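Local structure of crustacyanin-C1 subunit (1I4U) at residues Q37-N42 with T162-T167; T41-Q46 with F132-S137. The protein binds the carotenoid astaxanthin, which gives the lobster carapace its blue colour, as one subunit type of the crustacyanin complexes. All blocks are in the same frame, centred on the assembly; numbering follows the deposited sequence.

Contact 1: Q37-N42 with T162-T167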
ATOM      1  N   GLN A  37      -2.612  20.119  -5.483  1.00 11.48           N
ATOM      2  CA  GLN A  37      -1.497  19.767  -4.604  1.00 11.31           C
ATOM      3  C   GLN A  37      -0.514  20.913  -4.604  1.00 11.98           C
ATOM      4  O   GLN A  37       0.179  21.123  -5.604  1.00 13.01           O
ATOM      5  CB  GLN A  37      -0.826  18.497  -5.111  1.00 11.04           C
ATOM      6  CG  GLN A  37       0.355  18.034  -4.220  1.00 11.67           C
ATOM      7  CD  GLN A  37       0.976  16.841  -4.901  1.00 11.01           C
ATOM      8  OE1 GLN A  37       0.592  15.672  -4.826  1.00 13.09           O
ATOM      9  NE2 GLN A  37       1.957  16.919  -5.735  1.00 13.27           N
ATOM     10  N   PHE A  38      -0.439  21.634  -3.480  1.00 12.03           N
ATOM     11  CA  PHE A  38       0.448  22.782  -3.373  1.00 11.46           C
ATOM     12  C   PHE A  38       1.900  22.367  -3.181  1.00 11.42           C
ATOM     13  O   PHE A  38       2.790  22.981  -3.760  1.00 12.24           O
ATOM     14  CB  PHE A  38      -0.016  23.663  -2.220  1.00 12.07           C
ATOM     15  CG  PHE A  38       0.851  24.863  -1.960  1.00 13.53           C
ATOM     16  CD1 PHE A  38       0.809  25.961  -2.809  1.00 17.11           C
ATOM     17  CD2 PHE A  38       1.727  24.848  -0.897  1.00 15.05           C
ATOM     18  CE1 PHE A  38       1.633  27.040  -2.600  1.00 19.38           C
ATOM     19  CE2 PHE A  38       2.519  25.943  -0.661  1.00 19.04           C
ATOM     20  CZ  PHE A  38       2.494  27.047  -1.510  1.00 20.14           C
ATOM     21  N   ALA A  39       2.109  21.362  -2.327  1.00 11.57           N
ATOM     22  CA  ALA A  39       3.472  20.907  -2.008  1.00 11.42           C
ATOM     23  C   ALA A  39       3.367  19.492  -1.427  1.00 11.82           C
ATOM     24  O   ALA A  39       2.309  19.101  -0.921  1.00 11.70           O
ATOM     25  CB  ALA A  39       4.219  21.788  -1.019  1.00 13.06           C
ATOM     26  N   LEU A  40       4.458  18.756  -1.494  1.00 10.96           N
ATOM     27  CA  LEU A  40       4.525  17.408  -0.929  1.00 11.42           C
ATOM     28  C   LEU A  40       5.973  17.078  -0.571  1.00 11.24           C
ATOM     29  O   LEU A  40       6.894  17.639  -1.155  1.00 13.07           O
ATOM     30  CB  LEU A  40       3.928  16.343  -1.856  1.00 10.67           C
ATOM     31  CG  LEU A  40       4.791  15.800  -2.959  1.00 10.76           C
ATOM     32  CD1 LEU A  40       4.067  14.629  -3.632  1.00 11.75           C
ATOM     33  CD2 LEU A  40       5.138  16.856  -4.000  1.00 12.74           C
ATOM     34  N   THR A  41       6.114  16.151   0.402  1.00 11.30           N
ATOM     35  CA  THR A  41       7.426  15.613   0.707  1.00 12.01           C
ATOM     36  C   THR A  41       7.722  14.461  -0.250  1.00 12.45           C
ATOM     37  O   THR A  41       6.799  13.852  -0.787  1.00 12.34           O
ATOM     38  CB  THR A  41       7.530  15.160   2.190  1.00 13.10           C
ATOM     39  OG1 THR A  41       6.602  14.098   2.469  1.00 12.24           O
ATOM     40  CG2 THR A  41       7.202  16.295   3.147  1.00 13.81           C
ATOM     41  N   ASN A  42       8.996  14.206  -0.505  1.00 12.60           N
ATOM     42  CA  ASN A  42       9.476  13.245  -1.501  1.00 13.98           C
ATOM     43  C   ASN A  42       8.668  11.970  -1.522  1.00 12.19           C
ATOM     44  O   ASN A  42       8.564  11.272  -0.527  1.00 13.24           O
ATOM     45  CB  ASN A  42      10.921  12.965  -1.141  1.00 16.85           C
ATOM     46  CG  ASN A  42      11.682  12.178  -2.154  1.00 18.29           C
ATOM     47  OD1 ASN A  42      11.232  11.892  -3.270  1.00 25.47           O
ATOM     48  ND2 ASN A  42      12.888  11.831  -1.731  1.00 19.88           N
ATOM     49  N   THR A 162      11.112  21.013   6.357  1.00 23.43           N
ATOM     50  CA  THR A 162      12.034  21.325   5.266  1.00 24.32           C
ATOM     51  C   THR A 162      12.009  20.282   4.142  1.00 20.79           C
ATOM     52  O   THR A 162      12.561  20.463   3.049  1.00 22.30           O
ATOM     53  CB  THR A 162      13.477  21.470   5.807  1.00 30.22           C
ATOM     54  OG1 THR A 162      13.967  20.173   6.219  1.00 41.91           O
ATOM     55  CG2 THR A 162      13.516  22.433   6.989  1.00 41.97           C
ATOM     56  N   ARG A 163      11.340  19.150   4.343  1.00 18.65           N
ATOM     57  CA  ARG A 163      11.127  18.131   3.360  1.00 15.88           C
ATOM     58  C   ARG A 163      10.120  18.508   2.272  1.00 16.41           C
ATOM     59  O   ARG A 163      10.066  17.907   1.218  1.00 15.69           O
ATOM     60  CB  ARG A 163      10.704  16.829   4.064  1.00 15.53           C
ATOM     61  CG  ARG A 163      11.870  16.157   4.810  1.00 16.78           C
ATOM     62  CD  ARG A 163      11.380  15.053   5.727  1.00 19.01           C
ATOM     63  NE  ARG A 163      10.734  13.982   4.924  1.00 17.08           N
ATOM     64  CZ  ARG A 163       9.917  13.075   5.434  1.00 15.19           C
ATOM     65  NH1 ARG A 163       9.594  13.020   6.713  1.00 17.64           N
ATOM     66  NH2 ARG A 163       9.392  12.202   4.601  1.00 15.28           N
ATOM     67  N   PHE A 164       9.319  19.551   2.499  1.00 16.46           N
ATOM     68  CA  PHE A 164       8.323  19.902   1.464  1.00 15.12           C
ATOM     69  C   PHE A 164       8.955  20.539   0.239  1.00 15.14           C
ATOM     70  O   PHE A 164       9.845  21.368   0.359  1.00 18.43           O
ATOM     71  CB  PHE A 164       7.295  20.897   2.012  1.00 15.24           C
ATOM     72  CG  PHE A 164       6.225  20.200   2.804  1.00 14.61           C
ATOM     73  CD1 PHE A 164       5.170  19.590   2.153  1.00 14.69           C
ATOM     74  CD2 PHE A 164       6.292  20.116   4.173  1.00 17.78           C
ATOM     75  CE1 PHE A 164       4.188  18.933   2.846  1.00 16.20           C
ATOM     76  CE2 PHE A 164       5.301  19.482   4.899  1.00 20.20           C
ATOM     77  CZ  PHE A 164       4.268  18.860   4.202  1.00 18.68           C
ATOM     78  N   VAL A 165       8.401  20.148  -0.904  1.00 14.80           N
ATOM     79  CA  VAL A 165       8.770  20.703  -2.215  1.00 15.45           C
ATOM     80  C   VAL A 165       7.504  21.214  -2.872  1.00 14.49           C
ATOM     81  O   VAL A 165       6.479  20.503  -2.913  1.00 15.38           O
ATOM     82  CB  VAL A 165       9.478  19.669  -3.119  1.00 20.72           C
ATOM     83  CG1 VAL A 165       9.842  20.331  -4.435  1.00 22.74           C
ATOM     84  CG2 VAL A 165      10.713  19.080  -2.412  1.00 26.37           C
ATOM     85  N   LYS A 166       7.504  22.428  -3.397  1.00 15.37           N
ATOM     86  CA  LYS A 166       6.333  23.010  -4.065  1.00 15.37           C
ATOM     87  C   LYS A 166       6.104  22.333  -5.398  1.00 13.89           C
ATOM     88  O   LYS A 166       7.037  21.963  -6.105  1.00 17.34           O
ATOM     89  CB  LYS A 166       6.576  24.500  -4.280  1.00 19.40           C
ATOM     90  CG  LYS A 166       5.421  25.362  -4.619  1.00 26.34           C
ATOM     91  CD  LYS A 166       5.738  26.854  -4.529  1.00 36.43           C
ATOM     92  CE  LYS A 166       5.734  27.181  -3.041  1.00 45.81           C
ATOM     93  NZ  LYS A 166       5.930  28.657  -2.850  1.00 62.60           N
ATOM     94  N   THR A 167       4.857  22.178  -5.774  1.00 13.72           N
ATOM     95  CA  THR A 167       4.424  21.568  -7.038  1.00 12.37           C
ATOM     96  C   THR A 167       4.088  22.661  -8.014  1.00 12.43           C
ATOM     97  O   THR A 167       3.469  23.683  -7.691  1.00 13.50           O
ATOM     98  CB  THR A 167       3.160  20.735  -6.751  1.00 11.83           C
ATOM     99  OG1 THR A 167       3.616  19.803  -5.794  1.00 15.06           O
ATOM    100  CG2 THR A 167       2.555  20.106  -8.012  1.00 12.30           C
TER
HETATM  101  O   HOH W   1       2.432  25.029  -5.559  1.00 17.90           O
HETATM  102  O   HOH W   2       8.082  11.914   1.974  1.00 13.66           O
HETATM  103  O   HOH W   3      11.187  15.738   0.584  1.00 17.83           O
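L40 and V165 form an antiparallel hydrogen-bonded pair, their short strands running at 145° to each other, with V165 N giving to L40 O at 2.9 Å and L40 N to V165 O at 3.0 Å. One step along, A39 and K166 make a non-hydrogen-bonded pair, and T167 N then donates almost straight to F38 O over 3.0 Å. That carbonyl is gripped twice, since a water that also donates to T167 O reaches it. Q37 O, which takes a bond from Q169 outside the two segments, sits 3.2 Å from T167 CB.

The clearest side-chain contact is T41 on F164. The methyl CG2 stands over the centre of the ring, 3.8 Å from its centroid and only 2° off the normal, a clean CH-pi contact. It gets there because CG2 lies anti to the carbonyl carbon of T41. A39 CB adds an apolar touch at 4.0 Å from F164 CD1, and L40 N lies at the ring's edge, in its plane. F154 of helix 144-156 also meets this ring. The same T41 methyl packs 3.7 Å from R163 CB. Beyond that point the arginine turns polar: NH1 forms a salt bridge with D131, and NH2 gives a weak bond to a water that T41 OG1 and N42 O also hold, while T41 OG1 lies close to S133 N on strand 128-137.

Toward the other end, K166 bends at chi3 (-77°), which puts CE 3.6 Å from F38 CZ, the two side chains slanting past each other. F38 and A39 both face I135 on strand 128-137, so strand 33-41 carries a classic beta bulge here. This is the lipocalin arrangement in which the short strand after helix 144-156 pairs antiparallel with the first strand of the barrel.

Contact 2: T41-Q46 with F132-S137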
ATOM      1  N   THR A  41       6.114  16.151   0.402  1.00 11.30           N
ATOM      2  CA  THR A  41       7.426  15.613   0.707  1.00 12.01           C
ATOM      3  C   THR A  41       7.722  14.461  -0.250  1.00 12.45           C
ATOM      4  O   THR A  41       6.799  13.852  -0.787  1.00 12.34           O
ATOM      5  CB  THR A  41       7.530  15.160   2.190  1.00 13.10           C
ATOM      6  OG1 THR A  41       6.602  14.098   2.469  1.00 12.24           O
ATOM      7  CG2 THR A  41       7.202  16.295   3.147  1.00 13.81           C
ATOM      8  N   ASN A  42       8.996  14.206  -0.505  1.00 12.60           N
ATOM      9  CA  ASN A  42       9.476  13.245  -1.501  1.00 13.98           C
ATOM     10  C   ASN A  42       8.668  11.970  -1.522  1.00 12.19           C
ATOM     11  O   ASN A  42       8.564  11.272  -0.527  1.00 13.24           O
ATOM     12  CB  ASN A  42      10.921  12.965  -1.141  1.00 16.85           C
ATOM     13  CG  ASN A  42      11.682  12.178  -2.154  1.00 18.29           C
ATOM     14  OD1 ASN A  42      11.232  11.892  -3.270  1.00 25.47           O
ATOM     15  ND2 ASN A  42      12.888  11.831  -1.731  1.00 19.88           N
ATOM     16  N   ASN A  43       8.044  11.689  -2.654  1.00 12.24           N
ATOM     17  CA  ASN A  43       7.059  10.605  -2.757  1.00 11.90           C
ATOM     18  C   ASN A  43       7.378   9.850  -4.024  1.00 13.08           C
ATOM     19  O   ASN A  43       7.231  10.382  -5.106  1.00 17.66           O
ATOM     20  CB  ASN A  43       5.663  11.236  -2.707  1.00 14.01           C
ATOM     21  CG  ASN A  43       4.590  10.172  -2.709  1.00 12.46           C
ATOM     22  OD1 ASN A  43       4.724   9.137  -3.371  1.00 15.25           O
ATOM     23  ND2 ASN A  43       3.561  10.418  -1.921  1.00 13.38           N
ATOM     24  N   PRO A  44       7.878   8.619  -3.922  1.00 11.96           N
ATOM     25  CA  PRO A  44       8.273   7.841  -5.119  1.00 12.49           C
ATOM     26  C   PRO A  44       7.089   7.172  -5.796  1.00 11.53           C
ATOM     27  O   PRO A  44       7.260   6.509  -6.800  1.00 14.24           O
ATOM     28  CB  PRO A  44       9.198   6.794  -4.473  1.00 13.82           C
ATOM     29  CG  PRO A  44       8.527   6.520  -3.161  1.00 14.01           C
ATOM     30  CD  PRO A  44       8.133   7.882  -2.679  1.00 11.70           C
ATOM     31  N   TYR A  45       5.882   7.359  -5.260  1.00 12.23           N
ATOM     32  CA  TYR A  45       4.679   6.707  -5.790  1.00 12.68           C
ATOM     33  C   TYR A  45       3.850   7.659  -6.631  1.00 13.53           C
ATOM     34  O   TYR A  45       3.063   7.211  -7.448  1.00 23.18           O
ATOM     35  CB  TYR A  45       3.819   6.193  -4.642  1.00 13.26           C
ATOM     36  CG  TYR A  45       4.554   5.302  -3.687  1.00 12.22           C
ATOM     37  CD1 TYR A  45       4.978   4.031  -4.069  1.00 16.07           C
ATOM     38  CD2 TYR A  45       4.840   5.694  -2.395  1.00 12.75           C
ATOM     39  CE1 TYR A  45       5.648   3.219  -3.173  1.00 17.06           C
ATOM     40  CE2 TYR A  45       5.499   4.893  -1.500  1.00 15.16           C
ATOM     41  CZ  TYR A  45       5.908   3.642  -1.893  1.00 16.46           C
ATOM     42  OH  TYR A  45       6.580   2.858  -0.986  1.00 19.73           O
ATOM     43  N   GLN A  46       3.919   8.936  -6.452  1.00 10.83           N
ATOM     44  CA  GLN A  46       3.102   9.936  -7.156  1.00 11.17           C
ATOM     45  C   GLN A  46       3.595  10.019  -8.572  1.00 10.83           C
ATOM     46  O   GLN A  46       4.695  10.489  -8.856  1.00 12.59           O
ATOM     47  CB  GLN A  46       3.225  11.250  -6.411  1.00 13.87           C
ATOM     48  CG  GLN A  46       2.761  12.502  -7.071  1.00 14.49           C
ATOM     49  CD  GLN A  46       1.286  12.562  -7.325  1.00 15.67           C
ATOM     50  OE1 GLN A  46       0.516  13.371  -6.796  1.00 16.91           O
ATOM     51  NE2 GLN A  46       0.835  11.659  -8.156  1.00 13.76           N
ATOM     52  N   PHE A 132       4.699  10.447   4.259  1.00 12.79           N
ATOM     53  CA  PHE A 132       4.361  11.145   3.030  1.00 12.01           C
ATOM     54  C   PHE A 132       3.339  12.221   3.419  1.00 11.59           C
ATOM     55  O   PHE A 132       2.277  11.881   3.922  1.00 13.18           O
ATOM     56  CB  PHE A 132       3.802  10.204   1.931  1.00 13.05           C
ATOM     57  CG  PHE A 132       4.825   9.105   1.649  1.00 11.75           C
ATOM     58  CD1 PHE A 132       5.953   9.376   0.915  1.00 12.72           C
ATOM     59  CD2 PHE A 132       4.689   7.856   2.182  1.00 12.95           C
ATOM     60  CE1 PHE A 132       6.930   8.392   0.743  1.00 12.91           C
ATOM     61  CE2 PHE A 132       5.628   6.842   2.018  1.00 13.45           C
ATOM     62  CZ  PHE A 132       6.777   7.149   1.310  1.00 13.94           C
ATOM     63  N   SER A 133       3.688  13.479   3.201  1.00 11.11           N
ATOM     64  CA  SER A 133       2.890  14.598   3.603  1.00 11.56           C
ATOM     65  C   SER A 133       2.584  15.463   2.371  1.00 10.48           C
ATOM     66  O   SER A 133       3.346  15.519   1.410  1.00 11.62           O
ATOM     67  CB  SER A 133       3.580  15.420   4.680  1.00 13.96           C
ATOM     68  OG  SER A 133       3.850  14.651   5.831  1.00 15.34           O
ATOM     69  N   PHE A 134       1.444  16.124   2.472  1.00 10.81           N
ATOM     70  CA  PHE A 134       0.890  16.926   1.379  1.00 10.66           C
ATOM     71  C   PHE A 134       0.210  18.158   1.932  1.00 11.61           C
ATOM     72  O   PHE A 134      -0.436  18.080   2.946  1.00 11.92           O
ATOM     73  CB  PHE A 134      -0.139  16.156   0.571  1.00 11.43           C
ATOM     74  CG  PHE A 134       0.244  14.754   0.134  1.00 10.85           C
ATOM     75  CD1 PHE A 134       0.164  13.705   1.026  1.00 13.18           C
ATOM     76  CD2 PHE A 134       0.701  14.503  -1.154  1.00 12.65           C
ATOM     77  CE1 PHE A 134       0.530  12.439   0.630  1.00 13.89           C
ATOM     78  CE2 PHE A 134       1.040  13.214  -1.545  1.00 12.72           C
ATOM     79  CZ  PHE A 134       0.967  12.193  -0.640  1.00 14.01           C
ATOM     80  N   ILE A 135       0.327  19.257   1.189  1.00 11.07           N
ATOM     81  CA  ILE A 135      -0.444  20.464   1.420  1.00 11.35           C
ATOM     82  C   ILE A 135      -1.335  20.624   0.203  1.00 11.57           C
ATOM     83  O   ILE A 135      -0.805  20.709  -0.924  1.00 11.90           O
ATOM     84  CB  ILE A 135       0.436  21.699   1.673  1.00 12.45           C
ATOM     85  CG1 ILE A 135       1.302  21.504   2.927  1.00 13.65           C
ATOM     86  CG2 ILE A 135      -0.343  22.993   1.813  1.00 15.33           C
ATOM     87  CD1 ILE A 135       2.410  22.550   3.083  1.00 17.33           C
ATOM     88  N   PHE A 136      -2.632  20.628   0.425  1.00 12.03           N
ATOM     89  CA  PHE A 136      -3.629  20.862  -0.614  1.00 12.59           C
ATOM     90  C   PHE A 136      -4.267  22.270  -0.480  1.00 11.59           C
ATOM     91  O   PHE A 136      -4.394  22.775   0.640  1.00 11.88           O
ATOM     92  CB  PHE A 136      -4.748  19.856  -0.488  1.00 15.04           C
ATOM     93  CG  PHE A 136      -4.615  18.466  -1.040  1.00 15.20           C
ATOM     94  CD1 PHE A 136      -3.396  17.928  -1.449  1.00 15.21           C
ATOM     95  CD2 PHE A 136      -5.764  17.655  -1.164  1.00 15.88           C
ATOM     96  CE1 PHE A 136      -3.299  16.669  -2.015  1.00 17.53           C
ATOM     97  CE2 PHE A 136      -5.687  16.385  -1.750  1.00 17.42           C
ATOM     98  CZ  PHE A 136      -4.456  15.909  -2.149  1.00 18.89           C
ATOM     99  N   SER A 137      -4.608  22.837  -1.616  1.00 11.64           N
ATOM    100  CA  SER A 137      -5.237  24.141  -1.709  1.00 10.53           C
ATOM    101  C   SER A 137      -6.486  24.066  -2.570  1.00  9.94           C
ATOM    102  O   SER A 137      -6.555  23.291  -3.505  1.00 10.40           O
ATOM    103  CB  SER A 137      -4.263  25.147  -2.292  1.00 12.06           C
ATOM    104  OG  SER A 137      -4.871  26.442  -2.389  1.00 13.57           O
TER
HETATM  105  O   HOH W   4       4.260  12.907  -0.137  1.00 11.75           O
HETATM  106  O   HOH W   5       6.286  13.539   5.311  1.00 14.12           O
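The F132 ring meets N42, P44 and Y45 of the loop that follows strand 33-41. Y45 turns its edge toward the F132 face in an offset edge-to-face pair, centroids 5.6 Å apart and planes at 75°, with Y45 CE2 reaching F132 CZ at 3.8 Å. P44 CD packs 3.7 Å from F132 CE1, and N42 O lies in the ring plane at its edge, 3.5 Å from F132 CD1. An alanine at F132 removes the ring, which would probably leave Y45 CE2 and P44 CD without their aromatic partner and open a gap between loop and strand.

N43 works beside this group. Its CG is anti to the backbone N (chi1 -176°), and OD1 accepts Y45 N at 2.8 Å, the donor in the carbonyl plane: an Asx turn. ND2, on the other branch of the amide, comes 3.4 Å from F134 CZ and gives a bond to a water that also donates to T41 O and S133 O. That water rests over one face of F134, toward the rim.

Further out, the loop's start is fixed to the strand by T41 N donating to S133 O at 3.0 Å. T41 OG1 stands 3.1 Å from S133 N, and a second water links it to S133 OG. P44 CG lies over one face of Y45, toward its rim, while Y45 of the second subunit packs on Y45 and N125 of that subunit bonds to the N43 and Q46 carbonyls. N43 ND2 also bonds a methylpentanediol, probably from the crystallisation liquor. The arrangement fits the lipocalin loop between the first two barrel strands, which lies at the open mouth of the barrel, and the diol is consistent with a pocket there.

Overall arrangement
Strand 33-41 is common to both contacts, held on one side by 162-167 and on the other by strand 128-137; T41 and N42 belong to both. The two meet directly where F38 N and A39 O probably bond to I135 O and N. Both are partly buried, but their surroundings differ. Contact 1, farther from the centre of the chain, is strand pairing with backbone bonds and is untouched by the other subunit. Contact 2 lies nearer the centre, yet its loop also reaches the dimer interface, and a single direct backbone bond there is supplemented by waters, an Asx turn and aromatic packing.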